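Local coordinates for protein N-acetyltransferase (Staphylococcus aureus subsp. aureus, PDB 4M85) that probably transfers an acetyl group from acetyl-coenzyme A to an amine acceptor, as a member of the GNAT family of N-acetyltransferases, at residues A[86-89]-A[90-93]; A[50-53]-A[54-58]. One frame throughout, in Å; residues are numbered along the deposited sequence.

How the interactions relate
The two contacts lie in separate loops of one GNAT domain, with centres about 10 Å apart. Interaction 2 comes first along the chain. Residues 50-58 lead from helix 37-49 to strand 60-65 of the mixed sheet. Interaction 1 follows in residues 86-93, from the end of helix 81-86 toward helix 95-98, farther from the centre of the chain. The loops touch. The rings of Trp88 and Tyr53 meet edge-to-face, and Ala87 CB lies 3.5 Å from Thr52 O. Both loops also pack on helix 37-49, where Ser47 touches Trp88, Leu91 and Tyr53. Two segments distant in sequence thus form one packed region against helix 37-49.

Interaction 1: residues A[86-89]-A[90-93]; sequences KAWE and LLDL
Leu91 and Leu93 both reach the indole of Trp88 through their CD1 methyls. Leu91 CD1 sits over one face of the ring, toward its rim, 3.7 Å from Trp88 CE3. This is a CH-pi contact, with the methyl 22° off the normal of the six-membered ring. Leu93 CD1 approaches obliquely at the pyrrole part, 3.7 Å from Trp88 NE1. The indole is brought to these methyls by a chi1 of -172°, which sets CG opposite the backbone N.

Behind the side chains, the backbone is wound into a short 3-10 turn. Leu90 N donates to Ala87 O at 2.9 Å, and Leu91 N donates to Trp88 O at 3.2 Å. A water donates to Leu91 O and, weakly, to Glu89 O. Lys86 NZ forms a salt bridge with Glu89 OE1 at 3.2 Å, meeting it on the syn side, 32° out of the carboxylate plane.

Outside the turn, Ala43 and Ser47 of helix 37-49 and the loop residues Thr102 and Pro103 pack on the Trp88 side chain. The chemistry is divided: buried Trp88 is held by CH-pi and apolar contacts with Leu91 and Leu93 and by the surrounding residues, while the Lys86-Glu89 ion pair lies on the exposed side and the water joins two backbone carbonyls.

Interaction 2: residues A[50-53]-A[54-58]; sequences DATY and RTFYQ
Tyr53 and Arg54 are neighbours in sequence, and the arginine chain runs obliquely along the tyrosine ring. Arg54 CB lies over one face of that ring, 4.0 Å from its centroid and 13° off the normal, in a CH-pi contact. The chain is extended as far as NE, and a chi4 of -92° then turns the guanidinium aside. On the way, CD comes next to the phenol end, 3.7 Å from Tyr53 OH. The guanidinium is turned 66° from the ring plane and does not stack on it. Its polar partners lie beyond the loop. NE and NH1 form salt bridges with Glu85 and Glu81 respectively, and NH1 is also hydrogen-bonded to Tyr76 OH. NH2 makes weak hydrogen bonds to Leu104 O and Val106 O. Glu85 OE1 is shared, since Tyr53 OH is hydrogen-bonded to it as well; this carboxylate therefore ties the phenol and the arginine together.

At the edge of the tyrosine ring, Thr55 OG1 lies in plane, 3.2 Å from Tyr53 CD2. That hydroxyl is hydrogen-bonded to Ser47 OG of helix 37-49. Phe56 packs against Thr52. Thr52 OG1 is over one face of the phenyl ring, 3.7 Å from Phe56 CE1, and Thr52 CA makes a CH-pi contact with the same ring. Ala51 O approaches this ring obliquely.

The backbone bond from Phe56 N to Tyr53 O, 2.9 Å long, closes a type I beta turn. An inverse gamma turn centred on Thr52, with a weak Tyr53 N to Ala51 O bond, leads into it. Together they shape the connection from helix 37-49 to strand 60-65 in this GNAT fold.

Interaction 1: residues A[86-89]-A[90-93]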
loop_
_atom_site.group_PDB
_atom_site.type_symbol
_atom_site.label_atom_id
_atom_site.label_comp_id
_atom_site.label_asym_id
_atom_site.label_seq_id
_atom_site.Cartn_x
_atom_site.Cartn_y
_atom_site.Cartn_z
ATOM N N LYS A 86 -3.936 11.309 -8.595
ATOM C CA LYS A 86 -4.840 12.420 -8.927
ATOM C C LYS A 86 -6.299 12.036 -8.716
ATOM O O LYS A 86 -7.134 12.888 -8.398
ATOM C CB LYS A 86 -4.594 12.878 -10.364
ATOM C CG LYS A 86 -5.260 14.180 -10.739
ATOM C CD LYS A 86 -4.711 14.666 -12.072
ATOM C CE LYS A 86 -5.466 15.873 -12.627
ATOM N NZ LYS A 86 -5.586 16.959 -11.616
ATOM N N ALA A 87 -6.619 10.752 -8.832
ATOM C CA ALA A 87 -8.000 10.300 -8.672
ATOM C C ALA A 87 -8.581 10.565 -7.274
ATOM O O ALA A 87 -9.800 10.568 -7.111
ATOM C CB ALA A 87 -8.139 8.820 -9.037
ATOM N N TRP A 88 -7.715 10.820 -6.289
ATOM C CA TRP A 88 -8.141 11.282 -4.987
ATOM C C TRP A 88 -9.150 12.445 -5.081
ATOM O O TRP A 88 -10.083 12.541 -4.274
ATOM C CB TRP A 88 -6.934 11.699 -4.172
ATOM C CG TRP A 88 -7.228 12.027 -2.749
ATOM C CD1 TRP A 88 -7.417 13.268 -2.211
ATOM C CD2 TRP A 88 -7.304 11.105 -1.661
ATOM N NE1 TRP A 88 -7.624 13.171 -0.852
ATOM C CE2 TRP A 88 -7.563 11.855 -0.489
ATOM C CE3 TRP A 88 -7.179 9.721 -1.555
ATOM C CZ2 TRP A 88 -7.705 11.256 0.762
ATOM C CZ3 TRP A 88 -7.325 9.135 -0.325
ATOM C CH2 TRP A 88 -7.596 9.904 0.823
ATOM N N GLU A 89 -8.960 13.299 -6.086
ATOM C CA GLU A 89 -9.817 14.450 -6.304
ATOM C C GLU A 89 -11.269 14.136 -6.709
ATOM O O GLU A 89 -12.151 15.000 -6.611
ATOM C CB GLU A 89 -9.155 15.356 -7.325
ATOM C CG GLU A 89 -7.801 15.865 -6.862
ATOM C CD GLU A 89 -7.251 16.965 -7.753
ATOM O OE1 GLU A 89 -7.395 16.842 -9.008
ATOM O OE2 GLU A 89 -6.696 17.947 -7.181
ATOM N N LEU A 90 -11.532 12.901 -7.134
ATOM C CA LEU A 90 -12.883 12.472 -7.501
ATOM C C LEU A 90 -13.682 11.907 -6.331
ATOM O O LEU A 90 -14.810 11.451 -6.523
ATOM C CB LEU A 90 -12.815 11.429 -8.629
ATOM C CG LEU A 90 -11.954 11.878 -9.840
ATOM C CD1 LEU A 90 -11.835 10.801 -10.903
ATOM C CD2 LEU A 90 -12.544 13.146 -10.426
ATOM N N LEU A 91 -13.115 11.916 -5.122
ATOM C CA LEU A 91 -13.807 11.358 -3.948
ATOM C C LEU A 91 -14.739 12.398 -3.335
ATOM O O LEU A 91 -14.525 13.601 -3.502
ATOM C CB LEU A 91 -12.784 10.876 -2.892
ATOM C CG LEU A 91 -11.757 9.863 -3.387
ATOM C CD1 LEU A 91 -10.753 9.456 -2.307
ATOM C CD2 LEU A 91 -12.484 8.646 -3.968
ATOM N N ASP A 92 -15.764 11.926 -2.625
ATOM C CA ASP A 92 -16.736 12.798 -1.971
ATOM C C ASP A 92 -16.256 13.080 -0.550
ATOM O O ASP A 92 -16.553 12.312 0.373
ATOM C CB ASP A 92 -18.126 12.148 -1.914
ATOM C CG ASP A 92 -18.587 11.621 -3.255
ATOM O OD1 ASP A 92 -18.480 12.348 -4.279
ATOM O OD2 ASP A 92 -19.084 10.475 -3.279
ATOM N N LEU A 93 -15.543 14.195 -0.394
ATOM C CA LEU A 93 -14.775 14.507 0.797
ATOM C C LEU A 93 -15.133 15.881 1.362
ATOM O O LEU A 93 -15.440 16.804 0.613
ATOM C CB LEU A 93 -13.287 14.486 0.477
ATOM C CG LEU A 93 -12.726 13.145 -0.022
ATOM C CD1 LEU A 93 -11.233 13.290 -0.250
ATOM C CD2 LEU A 93 -13.027 12.016 0.964
HETATM O O HOH W 1 -15.398 15.439 -5.991
#

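Interaction 2: residues A[50-53]-A[54-58]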
loop_
_atom_site.group_PDB
_atom_site.type_symbol
_atom_site.label_atom_id
_atom_site.label_comp_id
_atom_site.label_asym_id
_atom_site.label_seq_id
_atom_site.Cartn_x
_atom_site.Cartn_y
_atom_site.Cartn_z
ATOM N N ASP A 50 -14.569 4.299 -4.953
ATOM C CA ASP A 50 -15.290 5.345 -5.681
ATOM C C ASP A 50 -14.540 5.923 -6.882
ATOM O O ASP A 50 -15.131 6.611 -7.724
ATOM C CB ASP A 50 -15.710 6.461 -4.697
ATOM C CG ASP A 50 -16.747 5.975 -3.695
ATOM O OD1 ASP A 50 -17.413 4.966 -4.002
ATOM O OD2 ASP A 50 -16.923 6.574 -2.617
ATOM N N ALA A 51 -13.247 5.629 -6.968
ATOM C CA ALA A 51 -12.410 6.075 -8.064
ATOM C C ALA A 51 -11.162 5.208 -8.011
ATOM O O ALA A 51 -10.908 4.566 -6.998
ATOM C CB ALA A 51 -12.050 7.540 -7.892
ATOM N N THR A 52 -10.361 5.225 -9.060
ATOM C CA THR A 52 -9.172 4.385 -9.111
ATOM C C THR A 52 -7.950 5.105 -8.578
ATOM O O THR A 52 -7.053 5.512 -9.336
ATOM C CB THR A 52 -8.952 3.810 -10.520
ATOM O OG1 THR A 52 -10.187 3.259 -10.960
ATOM C CG2 THR A 52 -7.918 2.681 -10.516
ATOM N N TYR A 53 -7.955 5.248 -7.252
ATOM C CA TYR A 53 -6.874 5.808 -6.489
ATOM C C TYR A 53 -5.808 4.700 -6.361
ATOM O O TYR A 53 -6.050 3.555 -6.746
ATOM C CB TYR A 53 -7.384 6.324 -5.109
ATOM C CG TYR A 53 -6.286 6.955 -4.322
ATOM C CD1 TYR A 53 -5.611 8.036 -4.820
ATOM C CD2 TYR A 53 -5.881 6.433 -3.101
ATOM C CE1 TYR A 53 -4.558 8.595 -4.137
ATOM C CE2 TYR A 53 -4.835 6.995 -2.394
ATOM C CZ TYR A 53 -4.164 8.076 -2.924
ATOM O OH TYR A 53 -3.087 8.649 -2.277
ATOM N N ARG A 54 -4.620 5.063 -5.905
ATOM C CA ARG A 54 -3.568 4.083 -5.551
ATOM C C ARG A 54 -4.131 2.847 -4.838
ATOM O O ARG A 54 -3.839 1.679 -5.206
ATOM C CB ARG A 54 -2.562 4.750 -4.620
ATOM C CG ARG A 54 -1.567 5.696 -5.277
ATOM C CD ARG A 54 -0.834 6.455 -4.196
ATOM N NE ARG A 54 -0.028 7.569 -4.692
ATOM C CZ ARG A 54 1.260 7.500 -5.035
ATOM N NH1 ARG A 54 1.942 6.358 -4.962
ATOM N NH2 ARG A 54 1.884 8.601 -5.426
ATOM N N THR A 55 -4.951 3.110 -3.819
ATOM C CA THR A 55 -5.547 2.047 -2.999
ATOM C C THR A 55 -6.854 1.450 -3.549
ATOM O O THR A 55 -7.601 0.835 -2.795
ATOM C CB THR A 55 -5.748 2.539 -1.549
ATOM O OG1 THR A 55 -6.545 3.706 -1.553
ATOM C CG2 THR A 55 -4.436 2.898 -0.918
ATOM N N PHE A 56 -7.136 1.596 -4.847
ATOM C CA PHE A 56 -8.303 0.909 -5.414
ATOM C C PHE A 56 -8.274 -0.563 -5.045
ATOM O O PHE A 56 -7.211 -1.164 -5.027
ATOM C CB PHE A 56 -8.388 1.015 -6.943
ATOM C CG PHE A 56 -9.796 0.952 -7.483
ATOM C CD1 PHE A 56 -10.091 0.269 -8.669
ATOM C CD2 PHE A 56 -10.847 1.649 -6.846
ATOM C CE1 PHE A 56 -11.403 0.259 -9.185
ATOM C CE2 PHE A 56 -12.134 1.623 -7.339
ATOM C CZ PHE A 56 -12.425 0.929 -8.516
ATOM N N TYR A 57 -9.441 -1.139 -4.773
ATOM C CA TYR A 57 -9.533 -2.563 -4.408
ATOM C C TYR A 57 -9.033 -3.465 -5.521
ATOM O O TYR A 57 -8.618 -4.601 -5.260
ATOM C CB TYR A 57 -10.966 -2.968 -3.969
ATOM C CG TYR A 57 -11.970 -3.078 -5.087
ATOM C CD1 TYR A 57 -12.716 -1.983 -5.477
ATOM C CD2 TYR A 57 -12.184 -4.285 -5.745
ATOM C CE1 TYR A 57 -13.632 -2.067 -6.495
ATOM C CE2 TYR A 57 -13.092 -4.383 -6.782
ATOM C CZ TYR A 57 -13.814 -3.269 -7.154
ATOM O OH TYR A 57 -14.715 -3.332 -8.184
ATOM N N GLN A 58 -9.040 -2.953 -6.759
ATOM C CA GLN A 58 -8.523 -3.686 -7.900
ATOM C C GLN A 58 -7.003 -3.747 -7.874
ATOM O O GLN A 58 -6.433 -4.423 -8.692
ATOM C CB GLN A 58 -8.924 -3.020 -9.227
ATOM C CG GLN A 58 -10.404 -3.053 -9.519
ATOM C CD GLN A 58 -10.718 -2.532 -10.913
ATOM O OE1 GLN A 58 -10.213 -1.487 -11.330
ATOM N NE2 GLN A 58 -11.571 -3.255 -11.637
#